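Local coordinates for protein ubiquinol-cytochrome C chaperone (Brucella abortus NCTC 8038, PDB 6RWT) that probably acts as a chaperone of newly made cytochrome b during assembly of respiratory complex III, as its mitochondrial homolog Cbp3 does, at residues A[48-51]-A[52-56]; A[125-128]-A[129-133]. All coordinates share one frame; numbering follows the deposited sequence.

Contact 1: residues A[48-51]-A[52-56]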
ATOM      1  N   GLU A  48      -9.039   1.436  -1.482  1.00 15.20           N
ATOM      2  CA  GLU A  48      -8.170   2.485  -2.040  1.00 15.66           C
ATOM      3  C   GLU A  48      -7.080   2.875  -1.029  1.00 15.77           C
ATOM      4  O   GLU A  48      -5.926   3.086  -1.407  1.00 15.79           O
ATOM      5  CB  GLU A  48      -8.960   3.730  -2.495  1.00 17.44           C
ATOM      6  CG  GLU A  48      -9.928   3.538  -3.670  1.00 18.04           C
ATOM      7  CD  GLU A  48      -9.286   3.026  -4.959  1.00 18.92           C
ATOM      8  OE1 GLU A  48      -8.063   3.194  -5.161  1.00 19.80           O
ATOM      9  OE2 GLU A  48     -10.022   2.461  -5.809  1.00 21.66           O
ATOM     10  N   MET A  49      -7.429   2.958   0.250  1.00 15.99           N
ATOM     11  CA  MET A  49      -6.424   3.273   1.278  1.00 16.23           C
ATOM     12  C   MET A  49      -5.439   2.114   1.507  1.00 15.17           C
ATOM     13  O   MET A  49      -4.224   2.350   1.617  1.00 15.23           O
ATOM     14  CB  MET A  49      -7.082   3.714   2.598  1.00 16.89           C
ATOM     15  CG  MET A  49      -7.818   5.062   2.534  1.00 18.05           C
ATOM     16  SD  MET A  49      -6.773   6.470   2.077  1.00 21.33           S
ATOM     17  CE  MET A  49      -7.083   6.547   0.327  1.00 21.03           C
ATOM     18  N   LEU A  50      -5.915   0.871   1.541  1.00 14.63           N
ATOM     19  CA  LEU A  50      -4.982  -0.255   1.705  1.00 14.50           C
ATOM     20  C   LEU A  50      -4.004  -0.351   0.523  1.00 14.80           C
ATOM     21  O   LEU A  50      -2.795  -0.453   0.718  1.00 14.86           O
ATOM     22  CB  LEU A  50      -5.724  -1.577   1.911  1.00 15.21           C
ATOM     23  CG  LEU A  50      -4.845  -2.819   2.139  1.00 16.51           C
ATOM     24  CD1 LEU A  50      -4.016  -2.733   3.418  1.00 17.70           C
ATOM     25  CD2 LEU A  50      -5.696  -4.076   2.141  1.00 17.18           C
ATOM     26  N   SER A  51      -4.540  -0.304  -0.697  1.00 14.20           N
ATOM     27  CA  SER A  51      -3.716  -0.380  -1.910  1.00 15.31           C
ATOM     28  C   SER A  51      -2.699   0.770  -2.018  1.00 15.20           C
ATOM     29  O   SER A  51      -1.560   0.548  -2.445  1.00 15.76           O
ATOM     30  CB  SER A  51      -4.597  -0.470  -3.172  1.00 16.07           C
ATOM     31  OG  SER A  51      -5.420   0.667  -3.344  1.00 17.27           O
ATOM     32  N   LEU A  52      -3.098   1.981  -1.613  1.00 15.58           N
ATOM     33  CA  LEU A  52      -2.166   3.117  -1.578  1.00 16.05           C
ATOM     34  C   LEU A  52      -0.960   2.830  -0.669  1.00 16.32           C
ATOM     35  O   LEU A  52       0.182   3.097  -1.049  1.00 16.66           O
ATOM     36  CB  LEU A  52      -2.895   4.398  -1.131  1.00 16.30           C
ATOM     37  CG  LEU A  52      -2.055   5.650  -0.865  1.00 17.51           C
ATOM     38  CD1 LEU A  52      -1.309   6.079  -2.121  1.00 17.86           C
ATOM     39  CD2 LEU A  52      -2.940   6.785  -0.357  1.00 18.97           C
ATOM     40  N   HIS A  53      -1.229   2.306   0.530  1.00 15.67           N
ATOM     41  CA  HIS A  53      -0.169   2.044   1.516  1.00 15.57           C
ATOM     42  C   HIS A  53       0.699   0.828   1.138  1.00 14.67           C
ATOM     43  O   HIS A  53       1.925   0.846   1.333  1.00 16.20           O
ATOM     44  CB  HIS A  53      -0.764   1.954   2.943  1.00 16.51           C
ATOM     45  CG  HIS A  53      -1.207   3.283   3.481  1.00 16.72           C
ATOM     46  ND1 HIS A  53      -2.398   3.889   3.126  1.00 16.46           N
ATOM     47  CD2 HIS A  53      -0.587   4.144   4.322  1.00 18.06           C
ATOM     48  CE1 HIS A  53      -2.489   5.061   3.737  1.00 17.32           C
ATOM     49  NE2 HIS A  53      -1.398   5.244   4.458  1.00 18.50           N
ATOM     50  N   ILE A  54       0.082  -0.202   0.551  1.00 14.76           N
ATOM     51  CA  ILE A  54       0.831  -1.328  -0.013  1.00 15.60           C
ATOM     52  C   ILE A  54       1.751  -0.853  -1.159  1.00 15.39           C
ATOM     53  O   ILE A  54       2.945  -1.187  -1.182  1.00 15.23           O
ATOM     54  CB  ILE A  54      -0.126  -2.467  -0.476  1.00 15.29           C
ATOM     55  CG1 ILE A  54      -0.813  -3.118   0.729  1.00 16.12           C
ATOM     56  CG2 ILE A  54       0.604  -3.506  -1.326  1.00 15.05           C
ATOM     57  CD1 ILE A  54       0.059  -4.036   1.575  1.00 16.48           C
ATOM     58  N   PHE A  55       1.207  -0.040  -2.072  1.00 15.08           N
ATOM     59  CA  PHE A  55       2.002   0.559  -3.138  1.00 16.08           C
ATOM     60  C   PHE A  55       3.247   1.278  -2.586  1.00 15.50           C
ATOM     61  O   PHE A  55       4.347   1.119  -3.108  1.00 16.24           O
ATOM     62  CB  PHE A  55       1.177   1.548  -3.995  1.00 16.75           C
ATOM     63  CG  PHE A  55       2.024   2.609  -4.639  1.00 19.41           C
ATOM     64  CD1 PHE A  55       2.710   2.343  -5.809  1.00 20.77           C
ATOM     65  CD2 PHE A  55       2.194   3.856  -4.029  1.00 19.93           C
ATOM     66  CE1 PHE A  55       3.543   3.303  -6.375  1.00 22.55           C
ATOM     67  CE2 PHE A  55       3.028   4.812  -4.580  1.00 20.46           C
ATOM     68  CZ  PHE A  55       3.699   4.535  -5.760  1.00 22.19           C
ATOM     69  N   LEU A  56       3.058   2.111  -1.564  1.00 15.55           N
ATOM     70  CA  LEU A  56       4.187   2.860  -0.989  1.00 15.92           C
ATOM     71  C   LEU A  56       5.301   1.928  -0.513  1.00 16.54           C
ATOM     72  O   LEU A  56       6.486   2.204  -0.744  1.00 17.85           O
ATOM     73  CB  LEU A  56       3.731   3.787   0.146  1.00 16.59           C
ATOM     74  CG  LEU A  56       3.152   5.136  -0.294  1.00 17.97           C
ATOM     75  CD1 LEU A  56       2.285   5.761   0.792  1.00 18.77           C
ATOM     76  CD2 LEU A  56       4.261   6.097  -0.712  1.00 19.65           C
TER
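Leu52 gives its backbone N-H to Glu48 O in an ordinary turn of helix 43-61, and its CD2 methyl lies 4.2 Å from Met49 CE. One residue on, His53 grips Met49 O twice. His53 N reaches Met49 O at 3.2 Å, and the ring atom ND1 reaches Met49 O at 2.8 Å with a fairly straight N-H (164°). The two donors come from opposite faces of the carbonyl plane, while the oxygen itself sits almost within the plane of the imidazole. Chi1 of -72° sets the ring beside the backbone N and turns its ND1 edge back to the preceding turn. On the far edge NE2 bonds to the hydroxyl of Tyr151. Ile54 repeats the i to i-4 bond to Leu50 O, and its CG1 runs alongside Leu50 CD1, 4.2 Å away, both side chains heading for Phe79 of helix 66-89. Phe55 N closes on Ser51 O at 2.9 Å, and its ring leaves the turn for Val112 and Leu119 of helix 100-120. With ND1 giving a hydrogen to a carbonyl, and both ring nitrogens bonded in the buried core of the helical fold, the rotation of the imidazole is fixed and both polar ring atoms have partners despite the burial.

Contact 2: residues A[125-128]-A[129-133]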
ATOM      1  N   GLN A 125       0.797  17.929  -8.727  1.00 16.39           N
ATOM      2  CA  GLN A 125      -0.407  18.114  -9.511  1.00 21.44           C
ATOM      3  C   GLN A 125      -0.839  16.786 -10.106  1.00 24.16           C
ATOM      4  O   GLN A 125      -2.007  16.426 -10.030  1.00 23.47           O
ATOM      5  CB  GLN A 125      -0.198  19.155 -10.633  1.00 26.54           C
ATOM      6  CG  GLN A 125       0.092  20.564 -10.124  1.00 30.96           C
ATOM      7  CD  GLN A 125       0.433  21.549 -11.241  1.00 39.67           C
ATOM      8  OE1 GLN A 125       1.193  22.497 -11.038  1.00 44.39           O
ATOM      9  NE2 GLN A 125      -0.116  21.319 -12.432  1.00 50.36           N
ATOM     10  N   ALA A 126       0.123  16.063 -10.683  1.00 24.62           N
ATOM     11  CA  ALA A 126      -0.134  14.742 -11.267  1.00 25.00           C
ATOM     12  C   ALA A 126      -0.597  13.755 -10.195  1.00 24.91           C
ATOM     13  O   ALA A 126      -1.495  12.927 -10.437  1.00 23.63           O
ATOM     14  CB  ALA A 126       1.119  14.217 -11.954  1.00 26.04           C
ATOM     15  N   LEU A 127      -0.004  13.862  -9.008  1.00 23.67           N
ATOM     16  CA  LEU A 127      -0.362  12.973  -7.888  1.00 23.54           C
ATOM     17  C   LEU A 127      -1.795  13.227  -7.405  1.00 23.80           C
ATOM     18  O   LEU A 127      -2.559  12.277  -7.242  1.00 24.31           O
ATOM     19  CB  LEU A 127       0.643  13.085  -6.727  1.00 23.37           C
ATOM     20  CG  LEU A 127       0.424  12.193  -5.492  1.00 23.76           C
ATOM     21  CD1 LEU A 127       0.398  10.714  -5.868  1.00 24.89           C
ATOM     22  CD2 LEU A 127       1.503  12.443  -4.450  1.00 22.75           C
ATOM     23  N   ALA A 128      -2.161  14.499  -7.223  1.00 22.25           N
ATOM     24  CA  ALA A 128      -3.539  14.856  -6.822  1.00 23.67           C
ATOM     25  C   ALA A 128      -4.585  14.440  -7.861  1.00 23.93           C
ATOM     26  O   ALA A 128      -5.670  13.971  -7.495  1.00 21.38           O
ATOM     27  CB  ALA A 128      -3.645  16.347  -6.532  1.00 23.91           C
ATOM     28  N   ALA A 129      -4.252  14.594  -9.144  1.00 22.81           N
ATOM     29  CA  ALA A 129      -5.125  14.150 -10.241  1.00 24.21           C
ATOM     30  C   ALA A 129      -5.338  12.627 -10.231  1.00 23.79           C
ATOM     31  O   ALA A 129      -6.471  12.165 -10.396  1.00 24.38           O
ATOM     32  CB  ALA A 129      -4.574  14.609 -11.592  1.00 24.07           C
ATOM     33  N   ALA A 130      -4.258  11.861 -10.029  1.00 23.89           N
ATOM     34  CA  ALA A 130      -4.335  10.393  -9.928  1.00 22.85           C
ATOM     35  C   ALA A 130      -5.157   9.937  -8.708  1.00 21.82           C
ATOM     36  O   ALA A 130      -6.000   9.035  -8.809  1.00 22.23           O
ATOM     37  CB  ALA A 130      -2.935   9.791  -9.872  1.00 23.03           C
ATOM     38  N   LEU A 131      -4.923  10.573  -7.564  1.00 21.13           N
ATOM     39  CA  LEU A 131      -5.712  10.287  -6.357  1.00 21.42           C
ATOM     40  C   LEU A 131      -7.214  10.576  -6.560  1.00 20.57           C
ATOM     41  O   LEU A 131      -8.056   9.783  -6.127  1.00 23.12           O
ATOM     42  CB  LEU A 131      -5.168  11.060  -5.152  1.00 21.25           C
ATOM     43  CG  LEU A 131      -3.793  10.627  -4.616  1.00 21.08           C
ATOM     44  CD1 LEU A 131      -3.211  11.670  -3.678  1.00 22.07           C
ATOM     45  CD2 LEU A 131      -3.870   9.280  -3.901  1.00 20.23           C
ATOM     46  N   THR A 132      -7.537  11.704  -7.208  1.00 18.94           N
ATOM     47  CA  THR A 132      -8.931  12.071  -7.498  1.00 22.35           C
ATOM     48  C   THR A 132      -9.573  11.043  -8.433  1.00 24.29           C
ATOM     49  O   THR A 132     -10.672  10.569  -8.163  1.00 24.61           O
ATOM     50  CB  THR A 132      -9.035  13.502  -8.111  1.00 24.86           C
ATOM     51  OG1 THR A 132      -8.419  14.458  -7.236  1.00 24.68           O
ATOM     52  CG2 THR A 132     -10.488  13.920  -8.332  1.00 25.75           C
ATOM     53  N   ARG A 133      -8.867  10.709  -9.517  1.00 24.49           N
ATOM     54  CA  ARG A 133      -9.306   9.705 -10.502  1.00 27.02           C
ATOM     55  C   ARG A 133      -9.635   8.365  -9.830  1.00 24.89           C
ATOM     56  O   ARG A 133     -10.685   7.777 -10.083  1.00 25.77           O
ATOM     57  CB  ARG A 133      -8.209   9.500 -11.557  1.00 30.82           C
ATOM     58  CG  ARG A 133      -8.634   8.774 -12.822  1.00 39.05           C
ATOM     59  CD  ARG A 133      -7.723   9.120 -14.006  1.00 44.77           C
ATOM     60  NE  ARG A 133      -6.334   8.675 -13.795  1.00 49.43           N
ATOM     61  CZ  ARG A 133      -5.238   9.446 -13.741  1.00 48.64           C
ATOM     62  NH1 ARG A 133      -5.279  10.772 -13.884  1.00 48.59           N
ATOM     63  NH2 ARG A 133      -4.054   8.867 -13.538  1.00 49.06           N
TER
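Leu131 turns back over the carbonyl of Leu127, one helical turn earlier. Its CB stands 3.6 Å from Leu127 O, and CG comes closer still, 3.3 Å from the same oxygen, which also takes the backbone N-H of Leu131 at 2.9 Å. From CG the CD1 branch continues to Leu127 CG, 4.1 Å away, and the two leucines cross obliquely. Having CG opposite the carbonyl carbon (chi1 -69°) is what lays this side chain along the previous turn. The pair lies on the inward side of helix 124-135, a short amphipathic helix packed on the all-helical body: Leu127 meets Val152 and Leu153 of helix 145-161, Leu131 meets Leu148 there, and Leu127 also touches Ala118 and Leu131 Tyr115, both on helix 100-120. Ala130 lies beside them, its CB 3.5 Å from Ala126 O and against Ala114 of helix 100-120. Around the helix, Thr132 bends its hydroxyl back onto the chain: OG1 donates to Ala128 O at 2.8 Å, and the backbone N of Thr132 reaches that oxygen at 3.0 Å. The hydroxyl and the amide approach from opposite faces of the carbonyl plane.

Contact 1 belongs to the core, about 3 Å between its centre and that of the chain; contact 2 lies near the surface, about 16 Å out and partly exposed. Both lie within one continuous helix each, and in each one backbone carbonyl collects a side-chain and a main-chain donor from the residue four places on, a buried histidine ring in contact 1 and the hydroxyl of a partly exposed threonine in contact 2. Helix 100-120 receives side chains from both, with Tyr115 touching Leu52 of one and Leu131 of the other. Their surroundings differ: apolar groups of 48-56 meet helices 2-28, 66-89 and 100-120, whereas 125-133, rich in alanine, turns its two leucines to helices 100-120 and 145-161.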